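Local coordinates for disulfide bond forming protein (DsbF) (Mycobacterium tuberculosis, PDB 3IOS) that probably oxidises reduced, unfolded secreted proteins to form their disulfide bonds, using a thioredoxin-fold domain with a CxxC redox centre, at residues K40-C54 / W108-V122. Sequence-based numbering, arbitrary orientation. Where two conformers were deposited one is given.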
# COMPACT_ATOMS: atom_id res chain seq x y z
N LYS A 40 -9.42 11.28 -3.31
CA LYS A 40 -9.82 10.53 -2.13
C LYS A 40 -8.60 10.20 -1.29
O LYS A 40 -7.47 10.18 -1.78
CB LYS A 40 -10.52 9.24 -2.56
CG LYS A 40 -9.64 8.31 -3.37
CD LYS A 40 -10.47 7.34 -4.21
CE LYS A 40 -11.23 8.07 -5.31
NZ LYS A 40 -11.86 7.14 -6.27
N PRO A 41 -8.80 9.97 0.01
CA PRO A 41 -7.65 9.64 0.87
C PRO A 41 -7.21 8.22 0.57
O PRO A 41 -8.03 7.33 0.39
CB PRO A 41 -8.22 9.81 2.27
CG PRO A 41 -9.65 9.38 2.09
CD PRO A 41 -10.04 10.07 0.80
N ALA A 42 -5.90 8.00 0.50
CA ALA A 42 -5.40 6.66 0.23
C ALA A 42 -4.09 6.41 0.93
O ALA A 42 -3.35 7.33 1.27
CB ALA A 42 -5.24 6.46 -1.29
N VAL A 43 -3.81 5.14 1.17
CA VAL A 43 -2.56 4.75 1.81
C VAL A 43 -1.98 3.58 1.03
O VAL A 43 -2.66 2.58 0.83
CB VAL A 43 -2.77 4.29 3.26
CG1 VAL A 43 -1.44 3.81 3.84
CG2 VAL A 43 -3.32 5.43 4.09
N LEU A 44 -0.75 3.73 0.57
CA LEU A 44 -0.09 2.64 -0.14
C LEU A 44 0.93 2.06 0.83
O LEU A 44 1.76 2.78 1.39
CB LEU A 44 0.60 3.14 -1.41
CG LEU A 44 -0.39 3.57 -2.50
CD1 LEU A 44 -0.45 5.10 -2.55
CD2 LEU A 44 0.02 3.01 -3.85
N TRP A 45 0.83 0.76 1.05
CA TRP A 45 1.72 0.06 1.96
C TRP A 45 2.64 -0.84 1.15
O TRP A 45 2.19 -1.81 0.53
CB TRP A 45 0.86 -0.74 2.95
CG TRP A 45 1.58 -1.75 3.75
CD1 TRP A 45 2.73 -1.57 4.47
CD2 TRP A 45 1.18 -3.11 3.98
NE1 TRP A 45 3.07 -2.73 5.12
CE2 TRP A 45 2.13 -3.69 4.84
CE3 TRP A 45 0.10 -3.88 3.53
CZ2 TRP A 45 2.05 -5.02 5.27
CZ3 TRP A 45 0.02 -5.21 3.96
CH2 TRP A 45 0.98 -5.76 4.82
N PHE A 46 3.93 -0.53 1.17
CA PHE A 46 4.92 -1.29 0.41
C PHE A 46 5.47 -2.41 1.27
O PHE A 46 6.03 -2.17 2.35
CB PHE A 46 6.04 -0.37 -0.06
CG PHE A 46 5.54 0.79 -0.88
CD1 PHE A 46 4.94 1.89 -0.28
CD2 PHE A 46 5.64 0.76 -2.27
CE1 PHE A 46 4.44 2.94 -1.04
CE2 PHE A 46 5.14 1.81 -3.04
CZ PHE A 46 4.54 2.90 -2.43
N TRP A 47 5.30 -3.65 0.80
CA TRP A 47 5.75 -4.81 1.55
C TRP A 47 6.41 -5.88 0.69
O TRP A 47 6.28 -5.87 -0.54
CB TRP A 47 4.58 -5.45 2.33
CG TRP A 47 3.39 -5.92 1.49
CD1 TRP A 47 2.30 -5.18 1.13
CD2 TRP A 47 3.18 -7.23 0.97
NE1 TRP A 47 1.41 -5.97 0.42
CE2 TRP A 47 1.93 -7.23 0.32
CE3 TRP A 47 3.92 -8.42 1.01
CZ2 TRP A 47 1.40 -8.36 -0.31
CZ3 TRP A 47 3.40 -9.56 0.39
CH2 TRP A 47 2.15 -9.52 -0.25
N ALA A 48 7.14 -6.78 1.35
CA ALA A 48 7.81 -7.90 0.69
C ALA A 48 7.37 -9.10 1.53
O ALA A 48 7.36 -9.03 2.75
CB ALA A 48 9.32 -7.73 0.74
N PRO A 49 7.00 -10.22 0.88
CA PRO A 49 6.54 -11.42 1.58
C PRO A 49 7.48 -12.00 2.63
O PRO A 49 7.04 -12.53 3.65
CB PRO A 49 6.30 -12.42 0.44
CG PRO A 49 6.11 -11.56 -0.76
CD PRO A 49 7.11 -10.46 -0.57
N TRP A 50 8.78 -11.90 2.37
CA TRP A 50 9.80 -12.45 3.27
C TRP A 50 10.23 -11.50 4.37
O TRP A 50 11.07 -11.87 5.22
CB TRP A 50 11.02 -12.86 2.44
CG TRP A 50 11.42 -11.79 1.46
CD1 TRP A 50 11.14 -11.74 0.13
CD2 TRP A 50 12.11 -10.57 1.77
NE1 TRP A 50 11.61 -10.57 -0.41
CE2 TRP A 50 12.21 -9.83 0.57
CE3 TRP A 50 12.66 -10.03 2.95
CZ2 TRP A 50 12.83 -8.58 0.51
CZ3 TRP A 50 13.27 -8.79 2.89
CH2 TRP A 50 13.36 -8.08 1.68
N CYS A 51 9.69 -10.31 4.42
CA CYS A 51 10.09 -9.36 5.42
C CYS A 51 9.35 -9.57 6.75
O CYS A 51 8.12 -9.40 6.83
CB CYS A 51 9.73 -7.98 4.75
SG CYS A 51 10.39 -6.64 5.90
N PRO A 52 10.10 -9.92 7.78
CA PRO A 52 9.53 -10.12 9.09
C PRO A 52 8.82 -8.93 9.67
O PRO A 52 7.83 -9.09 10.39
CB PRO A 52 10.74 -10.57 9.92
CG PRO A 52 11.88 -9.87 9.26
CD PRO A 52 11.57 -10.06 7.80
N THR A 53 9.31 -7.75 9.35
CA THR A 53 8.68 -6.53 9.83
C THR A 53 7.32 -6.37 9.15
O THR A 53 6.34 -6.01 9.80
CB THR A 53 9.56 -5.30 9.55
OG1 THR A 53 10.83 -5.46 10.21
CG2 THR A 53 8.90 -4.03 10.06
N CYS A 54 7.26 -6.65 7.85
CA CYS A 54 5.99 -6.56 7.14
C CYS A 54 5.00 -7.59 7.64
O CYS A 54 3.81 -7.33 7.72
CB CYS A 54 6.19 -6.76 5.65
SG CYS A 54 7.07 -5.38 4.86
N TRP A 108 7.06 0.56 -6.92
CA TRP A 108 7.99 0.98 -5.88
C TRP A 108 8.86 2.12 -6.40
O TRP A 108 9.10 3.11 -5.72
CB TRP A 108 8.90 -0.17 -5.45
CG TRP A 108 8.28 -1.12 -4.48
CD1 TRP A 108 6.99 -1.55 -4.46
CD2 TRP A 108 8.95 -1.81 -3.43
NE1 TRP A 108 6.81 -2.48 -3.46
CE2 TRP A 108 8.01 -2.66 -2.81
CE3 TRP A 108 10.27 -1.80 -2.95
CZ2 TRP A 108 8.33 -3.49 -1.74
CZ3 TRP A 108 10.60 -2.63 -1.88
CH2 TRP A 108 9.63 -3.47 -1.29
N ALA A 109 9.34 1.96 -7.64
CA ALA A 109 10.20 2.96 -8.25
C ALA A 109 9.49 4.31 -8.35
O ALA A 109 10.08 5.36 -8.10
CB ALA A 109 10.63 2.50 -9.63
N ASN A 110 8.22 4.26 -8.70
CA ASN A 110 7.41 5.46 -8.84
C ASN A 110 7.32 6.28 -7.56
O ASN A 110 7.13 7.49 -7.60
CB ASN A 110 6.01 5.09 -9.31
CG ASN A 110 5.13 6.30 -9.49
OD1 ASN A 110 5.29 7.05 -10.43
ND2 ASN A 110 4.20 6.51 -8.56
N PHE A 111 7.46 5.62 -6.41
CA PHE A 111 7.37 6.30 -5.13
C PHE A 111 8.73 6.44 -4.45
O PHE A 111 8.81 6.85 -3.29
CB PHE A 111 6.40 5.57 -4.21
CG PHE A 111 4.95 5.76 -4.58
CD1 PHE A 111 4.25 6.87 -4.11
CD2 PHE A 111 4.30 4.85 -5.39
CE1 PHE A 111 2.92 7.07 -4.45
CE2 PHE A 111 2.96 5.04 -5.75
CZ PHE A 111 2.27 6.16 -5.27
N GLY A 112 9.78 6.08 -5.17
CA GLY A 112 11.12 6.17 -4.61
C GLY A 112 11.36 5.20 -3.46
O GLY A 112 12.17 5.47 -2.58
N VAL A 113 10.63 4.09 -3.46
CA VAL A 113 10.78 3.10 -2.40
C VAL A 113 11.75 2.01 -2.85
O VAL A 113 11.53 1.34 -3.86
CB VAL A 113 9.42 2.45 -2.04
CG1 VAL A 113 9.63 1.35 -1.01
CG2 VAL A 113 8.48 3.51 -1.48
N THR A 114 12.83 1.85 -2.09
CA THR A 114 13.83 0.84 -2.41
C THR A 114 13.85 -0.25 -1.35
O THR A 114 14.32 -1.36 -1.60
CB THR A 114 15.23 1.47 -2.52
OG1 THR A 114 15.51 2.22 -1.33
CG2 THR A 114 15.30 2.40 -3.72
N GLN A 115 13.32 0.07 -0.17
CA GLN A 115 13.29 -0.89 0.93
C GLN A 115 11.97 -0.85 1.69
O GLN A 115 11.39 0.21 1.90
CB GLN A 115 14.44 -0.61 1.90
CG GLN A 115 15.81 -0.68 1.27
CD GLN A 115 16.90 -0.26 2.25
OE1 GLN A 115 17.08 -0.88 3.29
NE2 GLN A 115 17.63 0.80 1.90
N GLN A 116 11.52 -2.02 2.12
CA GLN A 116 10.29 -2.11 2.88
C GLN A 116 10.65 -2.23 4.36
O GLN A 116 11.76 -2.60 4.71
CB GLN A 116 9.48 -3.34 2.45
CG GLN A 116 10.04 -4.67 2.95
CD GLN A 116 11.50 -4.86 2.58
OE1 GLN A 116 11.91 -4.56 1.45
NE2 GLN A 116 12.29 -5.37 3.52
N PRO A 117 9.70 -1.89 5.24
CA PRO A 117 8.37 -1.43 4.83
C PRO A 117 8.37 0.07 4.58
O PRO A 117 9.28 0.79 5.01
CB PRO A 117 7.50 -1.82 6.02
CG PRO A 117 8.42 -1.56 7.17
CD PRO A 117 9.74 -2.14 6.69
N ALA A 118 7.35 0.54 3.88
CA ALA A 118 7.20 1.96 3.59
C ALA A 118 5.71 2.23 3.42
O ALA A 118 4.93 1.31 3.14
CB ALA A 118 7.96 2.34 2.34
N TYR A 119 5.34 3.49 3.59
CA TYR A 119 3.95 3.90 3.47
C TYR A 119 3.86 5.19 2.67
O TYR A 119 4.66 6.10 2.86
CB TYR A 119 3.35 4.15 4.86
CG TYR A 119 3.25 2.92 5.72
CD1 TYR A 119 2.06 2.20 5.79
CD2 TYR A 119 4.35 2.45 6.43
CE1 TYR A 119 1.96 1.05 6.55
CE2 TYR A 119 4.27 1.29 7.19
CZ TYR A 119 3.07 0.59 7.24
OH TYR A 119 2.97 -0.56 7.99
N ALA A 120 2.90 5.27 1.75
CA ALA A 120 2.71 6.50 0.99
C ALA A 120 1.32 7.00 1.35
O ALA A 120 0.33 6.29 1.16
CB ALA A 120 2.81 6.23 -0.50
N PHE A 121 1.25 8.20 1.91
CA PHE A 121 -0.03 8.77 2.29
C PHE A 121 -0.47 9.78 1.24
O PHE A 121 0.26 10.70 0.90
CB PHE A 121 0.06 9.42 3.68
CG PHE A 121 0.43 8.44 4.76
CD1 PHE A 121 1.76 8.16 5.05
CD2 PHE A 121 -0.56 7.74 5.44
CE1 PHE A 121 2.10 7.19 5.99
CE2 PHE A 121 -0.23 6.77 6.39
CZ PHE A 121 1.11 6.49 6.66
N VAL A 122 -1.67 9.56 0.71
CA VAL A 122 -2.22 10.42 -0.32
C VAL A 122 -3.46 11.13 0.19
O VAL A 122 -4.43 10.48 0.57
CB VAL A 122 -2.62 9.58 -1.55
CG1 VAL A 122 -3.07 10.49 -2.68
CG2 VAL A 122 -1.46 8.69 -1.98
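C51 and C54, the CxxC pair at the start of helix 52-67 that is also seen as a disulfide, face Q116 and the cis-proline P117. In the conformer with the sulfurs unbonded, Q116 NE2 donates to C51 SG (3.3 Å, 155° at the hydrogen), with the sulfur near the amide plane; C54 N adds a weak capping bond to the same sulfur. Q116 CG, set between its backbone N and carbonyl carbon (chi1 74°), lies 3.6 Å from C54 SG, and a bend at chi2 swings the amide to C51. The W50 and Q116 side chains cross at about a right angle, W50 CH2 touching NE2 at 3.4 Å. P117 CB touches C54 SG at 3.8 Å, and T53 CG2 meets the proline ring at CG.

Behind this site, strands 42-47 and 118-122 run antiparallel through hydrogen-bonded pairs A42-V122, L44-A120 and F46-A118, the last with a weak A118 N to F46 O bond (3.4 Å). F46 turns its edge to the face of W108 (planes at 81°) and makes an offset edge-to-face pair with F111, while V113 CG2 sits over the F46 ring centre at 3.8 Å. On the other sheet face W45 and Y119 lie side by side, slid apart with little overlap; Y119 OH bonds E57. The arrangement matches the thioredoxin-type active site, a CxxC at a helix start beside a cis-proline; two N-H donors, one weak, help fix where C51 SG sits against it.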